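Local coordinates for nitroreductase family protein (Sphingopyxis sp., PDB 7DP1), which probably uses FMN and NADPH to reduce nitro groups of dinitroaniline herbicides, as a member of the nitroreductase family, at residues 128-132 against 175-181. The protein carries 1 engineered substitution. Sequence-based numbering, arbitrary orientation.
Sequences NYRGF and QECWAMY. With FMN (flavin mononucleotide), chain C.
One amide nitrogen, Gln175 NE2, donates both its hydrogens to a single residue: 2.8 Å to Asn128 O and 3.0 Å to Asn128 OD1. This buried pairing joins two loops of the nitroreductase fold at the flavin. A carboxamide suits the place because Gln175 OE1 meanwhile accepts from Trp178 NE1 (2.9 Å). Asn128 OD1 also accepts from FMN N3 (2.8 Å); Glu176 N, just before the 3-10 segment 177-180, donates to FMN N5 (2.7 Å), and Cys177 N, its first residue, to FMN O4 (3.1 Å). Asn128 lies 7.1 Å from Cys177 and Tyr129 7.4 Å from Trp178 (CA to CA). Next to this, Tyr129, Trp178 and Tyr181 form an aromatic cluster: Tyr129 (chi1 m) turns its edge to the face of Trp178, centroids 5.3 Å apart, planes at 85°, and its own face takes the edge of Tyr181, offset, at 5.6 Å and 72°. Cys177 SG makes an oblique sulfur-aromatic contact, 4.4 Å from the Tyr129 centroid. Although the CA-to-CB bond of Tyr129 points away, its ring brings OH back to Cys177 O, 3.0 Å.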
ATOM      1  N   ASN A 128      15.476   4.142 -16.295  1.00 57.01           N
ATOM      2  CA  ASN A 128      14.799   3.362 -15.253  1.00 55.00           C
ATOM      3  C   ASN A 128      15.687   2.207 -14.813  1.00 51.21           C
ATOM      4  O   ASN A 128      15.780   1.873 -13.630  1.00 50.17           O
ATOM      5  CB  ASN A 128      13.459   2.792 -15.755  1.00 48.34           C
ATOM      6  CG  ASN A 128      12.273   3.719 -15.510  1.00 50.74           C
ATOM      7  OD1 ASN A 128      11.622   3.644 -14.472  1.00 46.02           O
ATOM      8  ND2 ASN A 128      11.957   4.558 -16.495  1.00 55.04           N
ATOM      9  N   TYR A 129      16.331   1.583 -15.786  1.00 52.27           N
ATOM     10  CA  TYR A 129      17.080   0.372 -15.515  1.00 52.56           C
ATOM     11  C   TYR A 129      18.484   0.670 -14.970  1.00 51.02           C
ATOM     12  O   TYR A 129      19.270  -0.250 -14.734  1.00 43.49           O
ATOM     13  CB  TYR A 129      17.106  -0.493 -16.775  1.00 46.62           C
ATOM     14  CG  TYR A 129      15.693  -0.955 -17.091  1.00 53.19           C
ATOM     15  CD1 TYR A 129      15.033  -1.854 -16.257  1.00 50.17           C
ATOM     16  CD2 TYR A 129      14.997  -0.456 -18.192  1.00 59.55           C
ATOM     17  CE1 TYR A 129      13.723  -2.261 -16.522  1.00 51.19           C
ATOM     18  CE2 TYR A 129      13.686  -0.865 -18.467  1.00 49.03           C
ATOM     19  CZ  TYR A 129      13.065  -1.766 -17.632  1.00 51.08           C
ATOM     20  OH  TYR A 129      11.779  -2.174 -17.898  1.00 55.51           O
ATOM     21  N   ARG A 130      18.758   1.949 -14.713  1.00 44.80           N
ATOM     22  CA  ARG A 130      19.881   2.335 -13.870  1.00 52.63           C
ATOM     23  C   ARG A 130      19.390   3.019 -12.589  1.00 53.90           C
ATOM     24  O   ARG A 130      20.161   3.677 -11.894  1.00 50.22           O
ATOM     25  CB  ARG A 130      20.800   3.306 -14.612  1.00 55.68           C
ATOM     26  CG  ARG A 130      21.034   2.996 -16.069  1.00 68.57           C
ATOM     27  CD  ARG A 130      21.915   4.075 -16.703  1.00 78.64           C
ATOM     28  NE  ARG A 130      23.247   3.606 -17.061  1.00 90.82           N
ATOM     29  CZ  ARG A 130      23.533   2.950 -18.180  1.00 92.65           C
ATOM     30  NH1 ARG A 130      22.572   2.680 -19.053  1.00 99.10           N
ATOM     31  NH2 ARG A 130      24.775   2.566 -18.425  1.00 87.61           N
ATOM     32  N   GLY A 131      18.118   2.824 -12.252  1.00 51.07           N
ATOM     33  CA  GLY A 131      17.567   3.385 -11.032  1.00 45.91           C
ATOM     34  C   GLY A 131      17.680   4.901 -11.041  1.00 50.27           C
ATOM     35  O   GLY A 131      17.704   5.550  -9.995  1.00 51.85           O
ATOM     36  N   PHE A 132      17.746   5.461 -12.244  1.00 47.56           N
ATOM     37  CA  PHE A 132      17.909   6.899 -12.428  1.00 51.38           C
ATOM     38  C   PHE A 132      19.144   7.390 -11.698  1.00 50.97           C
ATOM     39  O   PHE A 132      19.172   8.530 -11.241  1.00 54.57           O
ATOM     40  CB  PHE A 132      16.673   7.666 -11.943  1.00 51.32           C
ATOM     41  CG  PHE A 132      15.402   7.275 -12.639  1.00 49.60           C
ATOM     42  CD1 PHE A 132      15.251   7.479 -13.999  1.00 50.78           C
ATOM     43  CD2 PHE A 132      14.361   6.696 -11.936  1.00 50.93           C
ATOM     44  CE1 PHE A 132      14.079   7.129 -14.646  1.00 51.76           C
ATOM     45  CE2 PHE A 132      13.189   6.332 -12.579  1.00 48.70           C
ATOM     46  CZ  PHE A 132      13.047   6.549 -13.938  1.00 44.33           C
ATOM     47  N   GLN A 175       9.538   1.517  -8.642  1.00 31.39           N
ATOM     48  CA  GLN A 175       9.733   1.130 -10.046  1.00 33.14           C
ATOM     49  C   GLN A 175       9.184  -0.247 -10.371  1.00 36.80           C
ATOM     50  O   GLN A 175       9.778  -1.247  -9.989  1.00 36.91           O
ATOM     51  CB  GLN A 175      11.208   1.126 -10.412  1.00 31.84           C
ATOM     52  CG  GLN A 175      11.901   2.458 -10.435  1.00 35.68           C
ATOM     53  CD  GLN A 175      13.291   2.313 -11.018  1.00 41.89           C
ATOM     54  OE1 GLN A 175      14.208   1.845 -10.345  1.00 36.74           O
ATOM     55  NE2 GLN A 175      13.449   2.681 -12.290  1.00 44.32           N
ATOM     56  N   GLU A 176       8.093  -0.303 -11.125  1.00 28.91           N
ATOM     57  CA  GLU A 176       7.565  -1.589 -11.567  1.00 34.34           C
ATOM     58  C   GLU A 176       8.279  -2.092 -12.809  1.00 32.72           C
ATOM     59  O   GLU A 176       8.061  -3.224 -13.249  1.00 37.45           O
ATOM     60  CB  GLU A 176       6.076  -1.480 -11.849  1.00 39.68           C
ATOM     61  CG  GLU A 176       5.225  -2.034 -10.757  1.00 46.38           C
ATOM     62  CD  GLU A 176       3.855  -1.380 -10.720  1.00 50.26           C
ATOM     63  OE1 GLU A 176       3.532  -0.597 -11.645  1.00 42.52           O
ATOM     64  OE2 GLU A 176       3.114  -1.654  -9.758  1.00 51.67           O
ATOM     65  N   CYS A 177       9.116  -1.243 -13.394  1.00 33.79           N
ATOM     66  CA  CYS A 177       9.792  -1.606 -14.640  1.00 39.24           C
ATOM     67  C   CYS A 177      10.628  -2.889 -14.499  1.00 39.99           C
ATOM     68  O   CYS A 177      10.790  -3.644 -15.457  1.00 38.38           O
ATOM     69  CB  CYS A 177      10.682  -0.450 -15.107  1.00 43.38           C
ATOM     70  SG  CYS A 177      11.946   0.020 -13.899  1.00 54.40           S
ATOM     71  N   TRP A 178      11.127  -3.142 -13.291  1.00 44.14           N
ATOM     72  CA  TRP A 178      11.939  -4.330 -13.016  1.00 42.45           C
ATOM     73  C   TRP A 178      11.133  -5.624 -13.149  1.00 41.74           C
ATOM     74  O   TRP A 178      11.684  -6.689 -13.459  1.00 34.73           O
ATOM     75  CB  TRP A 178      12.565  -4.225 -11.612  1.00 35.60           C
ATOM     76  CG  TRP A 178      13.507  -3.035 -11.516  1.00 37.86           C
ATOM     77  CD1 TRP A 178      13.245  -1.827 -10.932  1.00 29.86           C
ATOM     78  CD2 TRP A 178      14.824  -2.930 -12.081  1.00 32.54           C
ATOM     79  NE1 TRP A 178      14.320  -0.986 -11.087  1.00 43.37           N
ATOM     80  CE2 TRP A 178      15.304  -1.642 -11.784  1.00 42.08           C
ATOM     81  CE3 TRP A 178      15.649  -3.814 -12.791  1.00 36.87           C
ATOM     82  CZ2 TRP A 178      16.576  -1.209 -12.167  1.00 40.77           C
ATOM     83  CZ3 TRP A 178      16.916  -3.381 -13.184  1.00 44.34           C
ATOM     84  CH2 TRP A 178      17.366  -2.093 -12.870  1.00 42.10           C
ATOM     85  N   ALA A 179       9.826  -5.541 -12.918  1.00 35.16           N
ATOM     86  CA  ALA A 179       8.985  -6.720 -13.050  1.00 32.42           C
ATOM     87  C   ALA A 179       8.878  -7.176 -14.509  1.00 36.28           C
ATOM     88  O   ALA A 179       8.454  -8.298 -14.772  1.00 46.82           O
ATOM     89  CB  ALA A 179       7.577  -6.452 -12.453  1.00 28.92           C
ATOM     90  N   MET A 180       9.269  -6.316 -15.450  1.00 36.74           N
ATOM     91  CA  MET A 180       9.395  -6.705 -16.869  1.00 38.48           C
ATOM     92  C   MET A 180      10.441  -7.783 -17.121  1.00 38.07           C
ATOM     93  O   MET A 180      10.419  -8.434 -18.161  1.00 43.18           O
ATOM     94  CB  MET A 180       9.716  -5.490 -17.741  1.00 45.08           C
ATOM     95  CG  MET A 180       8.534  -4.553 -17.946  1.00 49.48           C
ATOM     96  SD  MET A 180       7.374  -5.241 -19.149  1.00 80.11           S
ATOM     97  CE  MET A 180       6.276  -6.199 -18.103  1.00 60.91           C
ATOM     98  N   TYR A 181      11.378  -7.937 -16.192  1.00 43.40           N
ATOM     99  CA  TYR A 181      12.436  -8.944 -16.330  1.00 48.88           C
ATOM    100  C   TYR A 181      12.595  -9.682 -15.012  1.00 45.87           C
ATOM    101  O   TYR A 181      13.723  -9.931 -14.584  1.00 42.50           O
ATOM    102  CB  TYR A 181      13.782  -8.317 -16.723  1.00 40.20           C
ATOM    103  CG  TYR A 181      13.706  -7.463 -17.950  1.00 47.18           C
ATOM    104  CD1 TYR A 181      13.714  -8.039 -19.218  1.00 43.94           C
ATOM    105  CD2 TYR A 181      13.597  -6.082 -17.849  1.00 40.52           C
ATOM    106  CE1 TYR A 181      13.626  -7.269 -20.347  1.00 55.50           C
ATOM    107  CE2 TYR A 181      13.511  -5.297 -18.983  1.00 52.10           C
ATOM    108  CZ  TYR A 181      13.524  -5.897 -20.229  1.00 53.33           C
ATOM    109  OH  TYR A 181      13.438  -5.129 -21.367  1.00 52.30           O
TER
HETATM  110  N1  FMN C 301       7.818   5.610 -12.152  1.00 38.95           N
HETATM  111  C2  FMN C 301       8.696   5.365 -13.188  1.00 46.71           C
HETATM  112  O2  FMN C 301       9.206   6.295 -13.800  1.00 58.50           O
HETATM  113  N3  FMN C 301       9.011   4.077 -13.555  1.00 46.88           N
HETATM  114  C4  FMN C 301       8.459   3.006 -12.893  1.00 44.80           C
HETATM  115  O4  FMN C 301       8.773   1.851 -13.231  1.00 44.87           O
HETATM  116  C4A FMN C 301       7.562   3.256 -11.855  1.00 43.58           C
HETATM  117  N5  FMN C 301       6.979   2.210 -11.173  1.00 44.63           N
HETATM  118  C5A FMN C 301       6.106   2.440 -10.128  1.00 43.62           C
HETATM  119  C6  FMN C 301       5.554   1.351  -9.459  1.00 44.98           C
HETATM  120  C7  FMN C 301       4.673   1.556  -8.414  1.00 44.72           C
HETATM  121  C7M FMN C 301       4.075   0.402  -7.670  1.00 31.08           C
HETATM  122  C8  FMN C 301       4.344   2.848  -8.032  1.00 40.52           C
HETATM  123  C8M FMN C 301       3.400   3.008  -6.876  1.00 30.50           C
HETATM  124  C9  FMN C 301       4.891   3.946  -8.700  1.00 25.55           C
HETATM  125  C9A FMN C 301       5.778   3.745  -9.759  1.00 32.12           C
HETATM  126  N10 FMN C 301       6.349   4.800 -10.455  1.00 35.18           N
HETATM  127  C10 FMN C 301       7.234   4.557 -11.494  1.00 39.64           C
HETATM  128  C1' FMN C 301       6.060   6.220 -10.086  1.00 29.70           C
HETATM  129  C2' FMN C 301       4.705   6.748 -10.550  1.00 41.66           C
HETATM  130  O2' FMN C 301       4.780   7.105 -11.907  1.00 36.80           O
HETATM  131  C3' FMN C 301       4.375   7.984  -9.720  1.00 30.90           C
HETATM  132  O3' FMN C 301       4.088   7.530  -8.414  1.00 30.17           O
HETATM  133  C4' FMN C 301       3.165   8.768 -10.218  1.00 44.08           C
HETATM  134  O4' FMN C 301       3.359   9.356 -11.492  1.00 40.95           O
HETATM  135  C5' FMN C 301       2.911   9.888  -9.238  1.00 40.55           C
HETATM  136  O5' FMN C 301       4.057  10.704  -9.220  1.00 40.26           O
HETATM  137  P   FMN C 301       4.703  11.020  -7.782  1.00 44.50           P
HETATM  138  O1P FMN C 301       6.034  11.684  -7.990  1.00 40.32           O
HETATM  139  O2P FMN C 301       3.759  11.920  -7.004  1.00 43.64           O
HETATM  140  O3P FMN C 301       4.866   9.712  -7.029  1.00 38.00           O